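Type VI secretion system component (Escherichia coli O6, PDB 2P5Z) is a component of the type VI secretion system, structurally similar to phage T4 tail proteins gp27 and gp5, and is probably part of the cell-puncturing apparatus. Local coordinates at residues Q38-F43 with I184-A189; E111-L116 with L194-I199; F150-K155 with I199-D204; Y208-T213 with G325-V330; V343-V348 with L360-I365. All blocks are in the same frame, centred on the assembly; numbering follows the deposited sequence.

Contact 1 of 5, residues Q38-F43 with I184-A189; sequences QLSTPF and IWFRFA
Ser40 is joined to Phe186 by a reciprocal pair of bonds: Ser40 N donates to Phe186 O at 2.8 Å (164° at the hydrogen), and Phe186 N donates back to Ser40 OG at 3.3 Å. The return bond depends on chi1 of Ser40 (-71°), which sets OG anti to the carbonyl carbon, beside its own N. That hydroxyl also lies 2.8 Å from a water that donates to Ile184 O, so it links two points of the facing chain. A type II beta turn from Gln38 to Thr41 presents Ser40. It belongs to the connection between strands 29-38 and 44-51, whereas Phe186 lies on 185-191, an outermost strand of a separate three-stranded sheet, so the contact packs an inter-strand loop against the small sheet of the phage-hub-like fold. Ser40 CA stands over the centre of the Phe186 ring, 3.5 Å from its centroid, a CH-pi contact. Farther along, Phe43 directs its edge at the face of Phe188 in a T-shaped pair, centroids 5.5 Å apart and planes at 79°, while Thr41 O approaches the edge of the Phe188 ring. Leu39 runs alongside Arg187, its CD2 3.8 Å from Arg187 CB and 4.1 Å from Trp185 CZ3.

Contact 2 of 5, residues E111-L116 with L194-I199; sequences EPRMAL and LKIEVI
Arg113 and Glu197 meet with their flat groups strongly turned, guanidinium and carboxylate planes 74° apart, and Glu197 OE2 is the acceptor they share. OE2 accepts twice: from Arg113 N at 2.8 Å, nearly along the carboxylate C-O axis, and from Arg113 NE at 3.0 Å, from above the carboxylate plane. The two donors reach OE2 from opposite faces of that plane, yet OE2 itself lies almost within the guanidinium plane, and the NE contact is a salt bridge. In Glu197 a chi2 of -78° folds CD back from an extended chain, and the Arg113 chain is bent in turn at chi3. Arg113 NH2 adds a weak bond to Glu197 O at 3.0 Å, so one arginine engages both carboxylate and backbone of Glu197; its NH1 forms a further salt bridge with Asp149. Beside this polar cluster, Met114 and Ile199 cross at about a right angle, with Met114 SD 3.8 Å from Ile199 CD1. Pro112 CB packs on Glu197 CG at 3.8 Å. The loop following strand 104-111 is thereby joined to strand 196-202, with Phe186 and Phe188 of strand 185-191 touching Met114 and Pro112, and Val90 of strand 85-99 against Arg113.

Contact 3 of 5, residues F150-K155 with I199-D204; sequences FVFNLK and IEFYDD
Phe201 lies against Phe152 on the neighbouring strand, and its side chain can be followed outward from the backbone. In both, CG is anti to the carbonyl carbon (chi1 -59° in Phe201), which sends the rings off adjacent strands in the same sense. CB of Phe201 meets Phe152 CD1 at 3.7 Å, and CG comes next to Phe152 CE1. CD2 makes the closest approach between the rings, 3.5 Å from Phe152 CE1, with Val151 O near the ring edge. CE2 then reaches Phe152 CZ at 3.7 Å, with Phe150 CB at the edge. The rings form an offset stack, centroids 4.3 Å apart and planes inclined by 8°. Ile199 CG2 lies over the opposite face of Phe201, toward its rim. Parallel backbone bonding sets this register: Val151 N donates to Ile199 O, Phe201 N to Val151 O at 3.0 Å, and Asn153 N to Phe201 O. Beyond the strands, Lys155 N donates to Asp203 OD1 at 2.8 Å on the syn side, 22° out of the carboxylate plane; Asp203 OD2 is bound in turn by Tyr158 OH and Ser156 N. A water accepts from Asp203 N and lies within hydrogen-bonding distance of Asn153 O and of Asp204 OD1, an oxygen shared with Ser206 OG. Pro132 of helix 131-140 touches Phe152. The whole is the parallel half of a small mixed sheet of order 150-153, 196-202, 185-191, whose central strand comes last in sequence.

Contact 4 of 5, residues Y208-T213 with G325-V330; sequences YERGLT and GLEIKV
Arg210 and Glu327 are brought together by contrasting first torsions: CG of Arg210 is anti to the carbonyl carbon (chi1 -74°), CG of Glu327 anti to the backbone N (chi1 -171°). In Glu327 chi2 then bends the chain at CD; OE1 stands over one face of the Arg210 guanidinium, offset toward its rim and 3.6 Å from Arg210 NH2. The backbones carrying them run parallel, strand axes 34° apart. Glu327 N donates to Glu209 O at 2.7 Å, Glu209 N to Gly325 O, and Lys329 N to Leu212 O. Glu209 pairs with Leu326 and Thr213 with Lys329, so strand 209-213 spends one residue more than its partner; the surplus falls around Gly211, which follows a cis peptide bond. Leu212 CD1 packs on Leu326 CD2 at 3.8 Å, on the sheet face away from the ion pair. Because no N-H of Arg210 points at OE1, that salt bridge acts through charge alone, and directional bonding across the contact rests with the backbone.

Contact 5 of 5, residues V343-V348 with L360-I365; sequences VLITGV and LTFTAI
Ile345 and Phe362 meet at about a right angle on the buried face of this hairpin, with Ile345 CD1 3.7 Å from Phe362 CD1. Around them Val348 CG1 touches both Phe362 CB (3.9 Å) and Leu360 CD2 (4.0 Å), and Val343 CG2 meets Ala364 CB at 4.0 Å. Leu233 and Val230 of strand 230-237 also touch Phe362. Between the antiparallel strands the register slips by one at a classic beta bulge, where Thr346 and Gly347 both face Thr363. Thr346 N donates to Thr363 O from above the carbonyl plane, and Gly347 N reaches the same oxygen weakly. The regular end contrasts with this: Leu344 N meets Ile365 O at 2.7 Å, nearly straight (169° at the hydrogen). Thr346 and Thr363 are partly exposed. With OG1 between N and the carbonyl carbon in both (chi1 63° and 60°), their hydroxyls share a hydrogen bond of 3.0 Å. The face bearing Thr363 is buried at its other end, under Leu344 and Ile365, while Thr361 is exposed to solvent.

Contacts 1, 2 and 3 converge on the three-stranded sheet. Strands 185-191 and 196-202 are neighbours there, linked by a probable hydrogen bond from Val198 N of contact 2 to Ala189 O of contact 1, 2.8 Å, and contacts 2 and 3 share Ile199. Contacts 4 and 5 form a second group, centres about 10 Å apart, joined by a probable hydrogen bond between Ile328 O and Val343 N. Contact 1 bridges the groups: Leu39 N probably bonds to Thr346 O of contact 5 (3.0 Å), and Leu39 CD2 packs near Gly325 of contact 4. Contacts 2 and 4 are remote, nearest atoms about 10 Å apart. None involves a bound ligand; they are packing and strand pairing in what is probably the gp27-like hub region.

Contact 1 of 5, residues Q38-F43 with I184-A189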
# COMPACT_ATOMS: atom_id res chain seq x y z
N GLN A 38 7.67 20.94 3.95
CA GLN A 38 6.92 20.89 2.71
C GLN A 38 5.62 21.63 2.93
O GLN A 38 5.03 21.55 4.01
CB GLN A 38 6.65 19.44 2.35
CG GLN A 38 6.11 19.20 0.96
CD GLN A 38 5.74 17.75 0.80
OE1 GLN A 38 6.11 16.92 1.63
NE2 GLN A 38 4.98 17.44 -0.24
N LEU A 39 5.19 22.38 1.92
CA LEU A 39 3.89 23.02 1.89
C LEU A 39 2.75 22.05 2.16
O LEU A 39 2.79 20.90 1.71
CB LEU A 39 3.69 23.65 0.53
CG LEU A 39 4.59 24.83 0.22
CD1 LEU A 39 4.26 25.36 -1.16
CD2 LEU A 39 4.40 25.91 1.28
N SER A 40 1.75 22.53 2.91
CA SER A 40 0.53 21.78 3.24
C SER A 40 0.73 20.50 3.98
O SER A 40 -0.09 19.60 3.87
CB SER A 40 -0.34 21.47 2.01
OG SER A 40 -0.93 22.67 1.56
N THR A 41 1.83 20.42 4.72
CA THR A 41 2.08 19.28 5.60
C THR A 41 2.90 19.78 6.78
O THR A 41 3.67 20.73 6.64
CB THR A 41 2.75 18.07 4.85
OG1 THR A 41 3.62 17.37 5.75
CG2 THR A 41 3.55 18.50 3.71
N PRO A 42 2.68 19.21 7.98
CA PRO A 42 3.51 19.64 9.11
C PRO A 42 4.96 19.16 8.97
O PRO A 42 5.19 18.01 8.58
CB PRO A 42 2.83 18.97 10.31
CG PRO A 42 2.09 17.80 9.74
CD PRO A 42 1.67 18.21 8.37
N PHE A 43 5.91 20.03 9.31
CA PHE A 43 7.32 19.68 9.22
C PHE A 43 7.72 18.58 10.17
O PHE A 43 6.99 18.29 11.12
CB PHE A 43 8.25 20.90 9.37
CG PHE A 43 8.10 21.65 10.66
CD1 PHE A 43 8.73 21.21 11.84
CD2 PHE A 43 7.36 22.83 10.70
CE1 PHE A 43 8.59 21.93 13.04
CE2 PHE A 43 7.23 23.56 11.89
CZ PHE A 43 7.85 23.10 13.06
N ILE A 184 -6.75 25.04 -1.12
CA ILE A 184 -6.13 25.94 -0.15
C ILE A 184 -4.86 25.26 0.34
O ILE A 184 -4.81 24.04 0.50
CB ILE A 184 -7.08 26.26 1.06
CG1 ILE A 184 -8.24 27.15 0.62
CG2 ILE A 184 -6.36 26.99 2.20
CD1 ILE A 184 -9.33 27.29 1.69
N TRP A 185 -3.82 26.05 0.56
CA TRP A 185 -2.58 25.51 1.05
C TRP A 185 -2.07 26.25 2.26
O TRP A 185 -2.48 27.39 2.53
CB TRP A 185 -1.51 25.47 -0.04
CG TRP A 185 -1.24 26.77 -0.71
CD1 TRP A 185 -1.90 27.28 -1.80
CD2 TRP A 185 -0.22 27.71 -0.39
NE1 TRP A 185 -1.35 28.49 -2.16
CE2 TRP A 185 -0.32 28.78 -1.31
CE3 TRP A 185 0.77 27.76 0.60
CZ2 TRP A 185 0.54 29.88 -1.28
CZ3 TRP A 185 1.63 28.87 0.63
CH2 TRP A 185 1.51 29.91 -0.31
N PHE A 186 -1.17 25.61 2.99
CA PHE A 186 -0.56 26.27 4.12
C PHE A 186 0.97 26.13 4.23
O PHE A 186 1.58 25.20 3.68
CB PHE A 186 -1.24 25.86 5.43
CG PHE A 186 -1.21 24.39 5.72
CD1 PHE A 186 -2.19 23.54 5.22
CD2 PHE A 186 -0.23 23.86 6.55
CE1 PHE A 186 -2.18 22.17 5.52
CE2 PHE A 186 -0.20 22.48 6.86
CZ PHE A 186 -1.20 21.65 6.37
N ARG A 187 1.56 27.06 4.97
CA ARG A 187 2.93 26.95 5.40
C ARG A 187 3.06 27.39 6.84
O ARG A 187 2.15 27.97 7.41
CB ARG A 187 3.84 27.81 4.52
CG ARG A 187 3.71 29.29 4.72
CD ARG A 187 4.36 29.97 3.55
NE ARG A 187 4.28 31.42 3.61
CZ ARG A 187 5.17 32.19 4.22
NH1 ARG A 187 6.22 31.64 4.83
NH2 ARG A 187 4.99 33.50 4.23
N PHE A 188 4.23 27.13 7.41
CA PHE A 188 4.51 27.51 8.77
C PHE A 188 5.41 28.72 8.79
O PHE A 188 6.22 28.92 7.88
CB PHE A 188 5.11 26.33 9.52
CG PHE A 188 4.14 25.21 9.72
CD1 PHE A 188 3.37 25.14 10.87
CD2 PHE A 188 3.98 24.24 8.75
CE1 PHE A 188 2.47 24.12 11.04
CE2 PHE A 188 3.07 23.22 8.92
CZ PHE A 188 2.32 23.16 10.07
N ALA A 189 5.24 29.58 9.79
CA ALA A 189 6.06 30.77 9.92
C ALA A 189 6.31 30.98 11.39
O ALA A 189 5.67 30.36 12.23
CB ALA A 189 5.37 31.98 9.31
O HOH W 1 -3.63 22.37 2.30

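Contact 2 of 5, residues E111-L116 with L194-I199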
# COMPACT_ATOMS: atom_id res chain seq x y z
N GLU A 111 8.01 18.40 15.82
CA GLU A 111 6.94 18.66 14.88
C GLU A 111 6.17 19.87 15.40
O GLU A 111 6.23 20.17 16.60
CB GLU A 111 6.03 17.44 14.76
CG GLU A 111 6.75 16.17 14.38
CD GLU A 111 5.84 15.07 13.90
OE1 GLU A 111 5.65 14.10 14.66
OE2 GLU A 111 5.33 15.18 12.76
N PRO A 112 5.43 20.56 14.52
CA PRO A 112 4.61 21.64 15.05
C PRO A 112 3.36 21.06 15.75
O PRO A 112 3.10 19.85 15.69
CB PRO A 112 4.20 22.39 13.79
CG PRO A 112 4.11 21.35 12.78
CD PRO A 112 5.24 20.41 13.07
N ARG A 113 2.61 21.92 16.43
CA ARG A 113 1.48 21.46 17.22
C ARG A 113 0.38 20.87 16.31
O ARG A 113 -0.27 19.89 16.69
CB ARG A 113 0.95 22.60 18.10
CG ARG A 113 1.80 22.90 19.33
CD ARG A 113 1.47 24.29 19.88
NE ARG A 113 1.72 25.34 18.89
CZ ARG A 113 1.15 26.55 18.90
NH1 ARG A 113 0.25 26.85 19.83
NH2 ARG A 113 1.45 27.45 17.96
N MET A 114 0.25 21.42 15.10
CA MET A 114 -0.63 20.88 14.07
C MET A 114 -0.49 19.38 13.87
O MET A 114 -1.49 18.71 13.74
CB MET A 114 -0.48 21.63 12.75
CG MET A 114 -1.48 21.19 11.65
SD MET A 114 -1.34 22.17 10.15
CE MET A 114 -3.02 22.10 9.53
N ALA A 115 0.73 18.85 13.89
CA ALA A 115 0.92 17.39 13.81
C ALA A 115 0.10 16.61 14.84
O ALA A 115 -0.24 15.46 14.60
CB ALA A 115 2.37 17.02 13.96
N LEU A 116 -0.22 17.23 15.97
CA LEU A 116 -0.97 16.53 17.01
C LEU A 116 -2.43 16.26 16.66
O LEU A 116 -3.04 15.42 17.30
CB LEU A 116 -0.88 17.25 18.35
CG LEU A 116 0.51 17.40 18.93
CD1 LEU A 116 0.42 18.34 20.12
CD2 LEU A 116 1.13 16.03 19.32
N LEU A 194 6.42 36.00 20.14
CA LEU A 194 5.73 35.02 20.97
C LEU A 194 6.53 33.72 21.08
O LEU A 194 6.30 32.94 22.01
CB LEU A 194 4.32 34.77 20.44
CG LEU A 194 3.34 35.95 20.43
CD1 LEU A 194 2.04 35.60 19.73
CD2 LEU A 194 3.07 36.44 21.85
N LYS A 195 7.47 33.53 20.15
CA LYS A 195 8.32 32.31 20.06
C LYS A 195 7.48 31.07 19.79
O LYS A 195 7.51 30.10 20.56
CB LYS A 195 9.22 32.11 21.29
CG LYS A 195 10.28 33.16 21.45
CD LYS A 195 10.89 33.09 22.84
CE LYS A 195 12.30 33.68 22.85
NZ LYS A 195 12.44 34.77 21.82
N ILE A 196 6.71 31.12 18.71
CA ILE A 196 5.81 30.04 18.37
C ILE A 196 5.75 29.92 16.87
O ILE A 196 6.08 30.87 16.14
CB ILE A 196 4.34 30.28 18.88
CG1 ILE A 196 3.84 31.67 18.47
CG2 ILE A 196 4.21 30.04 20.40
CD1 ILE A 196 2.33 31.80 18.40
N GLU A 197 5.32 28.75 16.41
CA GLU A 197 5.02 28.52 15.00
C GLU A 197 3.57 28.86 14.69
O GLU A 197 2.66 28.59 15.48
CB GLU A 197 5.36 27.07 14.60
CG GLU A 197 4.27 26.01 14.87
CD GLU A 197 4.15 25.55 16.33
OE1 GLU A 197 4.77 26.15 17.24
OE2 GLU A 197 3.41 24.56 16.58
N VAL A 198 3.36 29.47 13.52
CA VAL A 198 2.08 29.99 13.08
C VAL A 198 1.75 29.36 11.73
O VAL A 198 2.56 29.44 10.80
CB VAL A 198 2.15 31.54 12.90
CG1 VAL A 198 0.87 32.10 12.31
CG2 VAL A 198 2.50 32.26 14.22
N ILE A 199 0.57 28.73 11.62
CA ILE A 199 0.06 28.18 10.34
C ILE A 199 -0.57 29.26 9.48
O ILE A 199 -1.53 29.89 9.87
CB ILE A 199 -1.05 27.15 10.59
CG1 ILE A 199 -0.63 26.12 11.63
CG2 ILE A 199 -1.49 26.50 9.27
CD1 ILE A 199 -1.79 25.33 12.19

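Contact 3 of 5, residues F150-K155 with I199-D204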
# COMPACT_ATOMS: atom_id res chain seq x y z
N PHE A 150 -2.48 30.71 14.13
CA PHE A 150 -2.84 30.50 12.71
C PHE A 150 -3.47 31.75 12.15
O PHE A 150 -3.92 32.58 12.92
CB PHE A 150 -3.83 29.34 12.53
CG PHE A 150 -5.17 29.56 13.20
CD1 PHE A 150 -5.36 29.16 14.52
CD2 PHE A 150 -6.23 30.12 12.51
CE1 PHE A 150 -6.57 29.35 15.15
CE2 PHE A 150 -7.45 30.32 13.14
CZ PHE A 150 -7.61 29.93 14.46
N VAL A 151 -3.56 31.87 10.83
CA VAL A 151 -4.08 33.06 10.15
C VAL A 151 -4.52 32.64 8.75
O VAL A 151 -3.82 31.86 8.09
CB VAL A 151 -2.99 34.19 10.02
CG1 VAL A 151 -3.23 35.11 8.82
CG2 VAL A 151 -2.94 35.06 11.26
N PHE A 152 -5.68 33.13 8.29
CA PHE A 152 -6.16 32.89 6.93
C PHE A 152 -5.97 34.14 6.10
O PHE A 152 -6.37 35.21 6.52
CB PHE A 152 -7.65 32.54 6.95
CG PHE A 152 -7.96 31.18 7.50
CD1 PHE A 152 -8.05 30.08 6.66
CD2 PHE A 152 -8.14 30.99 8.85
CE1 PHE A 152 -8.32 28.82 7.16
CE2 PHE A 152 -8.40 29.73 9.36
CZ PHE A 152 -8.50 28.65 8.51
N ASN A 153 -5.36 34.01 4.92
CA ASN A 153 -5.26 35.14 3.97
C ASN A 153 -5.75 34.66 2.61
O ASN A 153 -4.99 34.58 1.63
CB ASN A 153 -3.83 35.70 3.84
CG ASN A 153 -3.12 35.84 5.18
OD1 ASN A 153 -3.30 36.83 5.90
ND2 ASN A 153 -2.29 34.85 5.52
N LEU A 154 -7.03 34.35 2.54
CA LEU A 154 -7.59 33.78 1.33
C LEU A 154 -8.02 34.89 0.39
O LEU A 154 -8.47 35.94 0.83
CB LEU A 154 -8.74 32.86 1.71
CG LEU A 154 -8.29 31.80 2.72
CD1 LEU A 154 -9.47 30.98 3.14
CD2 LEU A 154 -7.19 30.90 2.15
N LYS A 155 -7.82 34.68 -0.90
CA LYS A 155 -8.23 35.68 -1.88
C LYS A 155 -9.60 35.34 -2.43
O LYS A 155 -10.44 36.23 -2.59
CB LYS A 155 -7.20 35.79 -3.02
CG LYS A 155 -6.00 36.66 -2.68
CD LYS A 155 -6.36 38.13 -2.58
CE LYS A 155 -5.38 38.87 -1.68
NZ LYS A 155 -5.54 38.41 -0.27
N ILE A 199 0.57 28.73 11.62
CA ILE A 199 0.06 28.18 10.34
C ILE A 199 -0.57 29.26 9.48
O ILE A 199 -1.53 29.89 9.87
CB ILE A 199 -1.05 27.15 10.59
CG1 ILE A 199 -0.63 26.12 11.63
CG2 ILE A 199 -1.49 26.50 9.27
CD1 ILE A 199 -1.79 25.33 12.19
N GLU A 200 -0.06 29.47 8.28
CA GLU A 200 -0.65 30.48 7.45
C GLU A 200 -1.27 29.83 6.26
O GLU A 200 -0.60 29.11 5.55
CB GLU A 200 0.39 31.51 7.02
CG GLU A 200 1.21 32.02 8.20
CD GLU A 200 2.09 33.17 7.84
OE1 GLU A 200 2.33 33.38 6.63
OE2 GLU A 200 2.55 33.87 8.78
N PHE A 201 -2.55 30.11 6.04
CA PHE A 201 -3.30 29.53 4.93
C PHE A 201 -3.39 30.53 3.78
O PHE A 201 -3.53 31.73 4.00
CB PHE A 201 -4.72 29.15 5.36
CG PHE A 201 -4.79 28.14 6.49
CD1 PHE A 201 -4.81 26.77 6.22
CD2 PHE A 201 -4.88 28.56 7.81
CE1 PHE A 201 -4.91 25.83 7.24
CE2 PHE A 201 -4.98 27.63 8.84
CZ PHE A 201 -5.00 26.25 8.55
N TYR A 202 -3.31 30.02 2.55
CA TYR A 202 -3.41 30.85 1.34
C TYR A 202 -4.03 30.02 0.23
O TYR A 202 -3.98 28.79 0.29
CB TYR A 202 -2.04 31.29 0.83
CG TYR A 202 -1.17 32.03 1.81
CD1 TYR A 202 -1.35 33.40 2.03
CD2 TYR A 202 -0.19 31.38 2.52
CE1 TYR A 202 -0.55 34.08 2.91
CE2 TYR A 202 0.60 32.05 3.41
CZ TYR A 202 0.42 33.40 3.60
OH TYR A 202 1.21 34.06 4.52
N ASP A 203 -4.56 30.70 -0.78
CA ASP A 203 -5.11 30.05 -1.96
C ASP A 203 -4.57 30.55 -3.30
O ASP A 203 -4.97 30.04 -4.37
CB ASP A 203 -6.65 30.05 -1.94
CG ASP A 203 -7.28 31.45 -1.81
OD1 ASP A 203 -6.70 32.46 -2.27
OD2 ASP A 203 -8.42 31.53 -1.27
N ASP A 204 -3.67 31.53 -3.26
CA ASP A 204 -3.06 32.03 -4.50
C ASP A 204 -1.61 32.48 -4.36
O ASP A 204 -1.05 32.51 -3.25
CB ASP A 204 -3.91 33.14 -5.13
CG ASP A 204 -3.74 34.48 -4.43
OD1 ASP A 204 -3.46 34.53 -3.21
OD2 ASP A 204 -3.89 35.51 -5.12
O HOH W 2 -4.00 33.59 -0.83

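Contact 4 of 5, residues Y208-T213 with G325-V330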
# COMPACT_ATOMS: atom_id res chain seq x y z
N TYR A 208 2.90 33.86 -1.59
CA TYR A 208 4.31 33.54 -1.76
C TYR A 208 5.14 34.64 -1.13
O TYR A 208 4.77 35.81 -1.16
CB TYR A 208 4.69 33.46 -3.24
CG TYR A 208 3.97 32.43 -4.09
CD1 TYR A 208 3.20 31.41 -3.53
CD2 TYR A 208 4.12 32.44 -5.47
CE1 TYR A 208 2.57 30.47 -4.34
CE2 TYR A 208 3.51 31.50 -6.29
CZ TYR A 208 2.74 30.51 -5.73
OH TYR A 208 2.13 29.58 -6.55
N GLU A 209 6.27 34.27 -0.55
CA GLU A 209 7.15 35.27 0.03
C GLU A 209 8.28 35.64 -0.94
O GLU A 209 9.03 34.78 -1.40
CB GLU A 209 7.69 34.80 1.37
CG GLU A 209 8.39 35.90 2.13
CD GLU A 209 8.89 35.43 3.47
OE1 GLU A 209 9.92 35.97 3.94
OE2 GLU A 209 8.26 34.51 4.05
N ARG A 210 8.37 36.93 -1.24
CA ARG A 210 9.37 37.45 -2.17
C ARG A 210 10.39 38.31 -1.41
O ARG A 210 10.03 38.97 -0.44
CB ARG A 210 8.66 38.28 -3.26
CG ARG A 210 7.93 37.43 -4.28
CD ARG A 210 6.74 38.18 -4.86
NE ARG A 210 6.48 37.79 -6.25
CZ ARG A 210 6.83 38.50 -7.32
NH1 ARG A 210 7.46 39.67 -7.17
NH2 ARG A 210 6.55 38.06 -8.54
N GLY A 211 11.66 38.27 -1.81
CA GLY A 211 12.14 37.44 -2.91
C GLY A 211 13.65 37.38 -2.92
O GLY A 211 14.31 38.32 -3.38
N LEU A 212 14.19 36.29 -2.40
CA LEU A 212 15.63 36.04 -2.38
C LEU A 212 16.18 35.87 -3.79
O LEU A 212 15.47 35.44 -4.71
CB LEU A 212 15.96 34.78 -1.59
CG LEU A 212 15.67 34.73 -0.10
CD1 LEU A 212 16.45 33.59 0.51
CD2 LEU A 212 16.03 36.05 0.57
N THR A 213 17.45 36.22 -3.95
CA THR A 213 18.17 35.91 -5.17
C THR A 213 19.52 35.32 -4.81
O THR A 213 20.42 36.02 -4.36
CB THR A 213 18.35 37.14 -6.08
OG1 THR A 213 17.07 37.71 -6.36
CG2 THR A 213 19.01 36.73 -7.39
N GLY A 325 7.45 28.06 0.64
CA GLY A 325 6.68 29.29 0.63
C GLY A 325 7.43 30.44 -0.01
O GLY A 325 6.81 31.38 -0.52
N LEU A 326 8.75 30.37 0.03
CA LEU A 326 9.59 31.40 -0.58
C LEU A 326 9.62 31.33 -2.09
O LEU A 326 9.79 30.26 -2.66
CB LEU A 326 11.02 31.31 -0.06
CG LEU A 326 11.45 32.28 1.04
CD1 LEU A 326 10.79 31.93 2.38
CD2 LEU A 326 12.95 32.26 1.17
N GLU A 327 9.43 32.48 -2.73
CA GLU A 327 9.72 32.62 -4.16
C GLU A 327 11.14 33.13 -4.29
O GLU A 327 11.46 34.22 -3.81
CB GLU A 327 8.76 33.60 -4.83
CG GLU A 327 8.87 33.64 -6.37
CD GLU A 327 9.49 34.93 -6.94
OE1 GLU A 327 8.92 35.47 -7.92
OE2 GLU A 327 10.53 35.42 -6.43
N ILE A 328 12.01 32.35 -4.91
CA ILE A 328 13.38 32.80 -5.12
C ILE A 328 13.74 32.85 -6.59
O ILE A 328 13.05 32.27 -7.43
CB ILE A 328 14.40 31.92 -4.38
CG1 ILE A 328 14.54 30.57 -5.09
CG2 ILE A 328 14.00 31.77 -2.91
CD1 ILE A 328 15.86 29.92 -4.91
N LYS A 329 14.81 33.58 -6.91
CA LYS A 329 15.38 33.52 -8.26
C LYS A 329 16.87 33.24 -8.19
O LYS A 329 17.48 33.34 -7.12
CB LYS A 329 15.08 34.78 -9.06
CG LYS A 329 14.77 36.02 -8.23
CD LYS A 329 13.67 36.88 -8.87
CE LYS A 329 14.01 37.32 -10.30
NZ LYS A 329 13.43 36.44 -11.37
N VAL A 330 17.44 32.85 -9.32
CA VAL A 330 18.85 32.46 -9.39
C VAL A 330 19.65 33.42 -10.29
O VAL A 330 19.19 33.77 -11.38
CB VAL A 330 18.99 30.99 -9.87
CG1 VAL A 330 20.45 30.53 -9.89
CG2 VAL A 330 18.19 30.06 -8.98

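Contact 5 of 5, residues V343-V348 with L360-I365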
# COMPACT_ATOMS: atom_id res chain seq x y z
N VAL A 343 11.30 30.75 -8.99
CA VAL A 343 10.71 29.46 -8.64
C VAL A 343 10.13 29.51 -7.25
O VAL A 343 10.62 30.24 -6.39
CB VAL A 343 11.70 28.26 -8.78
CG1 VAL A 343 12.41 28.28 -10.12
CG2 VAL A 343 12.73 28.22 -7.63
N LEU A 344 9.06 28.75 -7.03
CA LEU A 344 8.41 28.72 -5.72
C LEU A 344 8.82 27.44 -5.05
O LEU A 344 8.59 26.36 -5.60
CB LEU A 344 6.90 28.77 -5.87
CG LEU A 344 5.95 28.83 -4.66
CD1 LEU A 344 5.48 27.45 -4.20
CD2 LEU A 344 6.50 29.66 -3.48
N ILE A 345 9.41 27.56 -3.87
CA ILE A 345 9.86 26.40 -3.13
C ILE A 345 8.67 25.70 -2.50
O ILE A 345 7.95 26.31 -1.71
CB ILE A 345 10.81 26.79 -1.98
CG1 ILE A 345 11.94 27.70 -2.49
CG2 ILE A 345 11.31 25.54 -1.24
CD1 ILE A 345 12.90 27.05 -3.49
N THR A 346 8.48 24.44 -2.87
CA THR A 346 7.42 23.62 -2.32
C THR A 346 7.90 22.71 -1.20
O THR A 346 7.10 22.27 -0.39
CB THR A 346 6.76 22.74 -3.39
OG1 THR A 346 7.72 21.82 -3.92
CG2 THR A 346 6.21 23.61 -4.52
N GLY A 347 9.20 22.42 -1.16
CA GLY A 347 9.72 21.46 -0.19
C GLY A 347 11.22 21.55 -0.01
O GLY A 347 11.91 21.96 -0.94
N VAL A 348 11.72 21.24 1.19
CA VAL A 348 13.16 21.09 1.45
C VAL A 348 13.46 19.86 2.31
O VAL A 348 12.70 19.51 3.21
CB VAL A 348 13.81 22.34 2.12
CG1 VAL A 348 13.66 23.59 1.26
CG2 VAL A 348 13.24 22.59 3.49
N LEU A 360 20.91 21.68 2.11
CA LEU A 360 19.54 21.26 1.83
C LEU A 360 19.29 20.94 0.37
O LEU A 360 19.82 21.61 -0.50
CB LEU A 360 18.50 22.25 2.39
CG LEU A 360 18.05 23.66 1.95
CD1 LEU A 360 19.14 24.66 2.21
CD2 LEU A 360 17.54 23.78 0.50
N THR A 361 18.48 19.93 0.09
CA THR A 361 17.94 19.74 -1.25
C THR A 361 16.53 20.34 -1.27
O THR A 361 15.79 20.19 -0.30
CB THR A 361 17.89 18.25 -1.66
OG1 THR A 361 16.90 17.58 -0.86
CG2 THR A 361 19.23 17.56 -1.43
N PHE A 362 16.15 21.03 -2.35
CA PHE A 362 14.80 21.56 -2.43
C PHE A 362 14.01 21.05 -3.64
O PHE A 362 14.58 20.79 -4.67
CB PHE A 362 14.79 23.08 -2.39
CG PHE A 362 15.40 23.76 -3.59
CD1 PHE A 362 14.63 24.07 -4.71
CD2 PHE A 362 16.74 24.15 -3.58
CE1 PHE A 362 15.19 24.73 -5.81
CE2 PHE A 362 17.31 24.81 -4.67
CZ PHE A 362 16.53 25.10 -5.79
N THR A 363 12.69 20.92 -3.50
CA THR A 363 11.82 20.74 -4.67
C THR A 363 11.15 22.08 -4.89
O THR A 363 11.10 22.89 -3.96
CB THR A 363 10.77 19.61 -4.51
OG1 THR A 363 9.92 19.92 -3.40
CG2 THR A 363 11.44 18.28 -4.24
N ALA A 364 10.65 22.32 -6.10
CA ALA A 364 10.09 23.63 -6.44
C ALA A 364 9.21 23.58 -7.69
O ALA A 364 9.19 22.58 -8.42
CB ALA A 364 11.22 24.65 -6.64
N ILE A 365 8.48 24.65 -7.94
CA ILE A 365 7.68 24.76 -9.17
C ILE A 365 7.95 26.15 -9.73
O ILE A 365 8.32 27.04 -8.96
CB ILE A 365 6.11 24.51 -8.95
CG1 ILE A 365 5.48 25.59 -8.05
CG2 ILE A 365 5.80 23.08 -8.46
CD1 ILE A 365 3.98 25.71 -8.20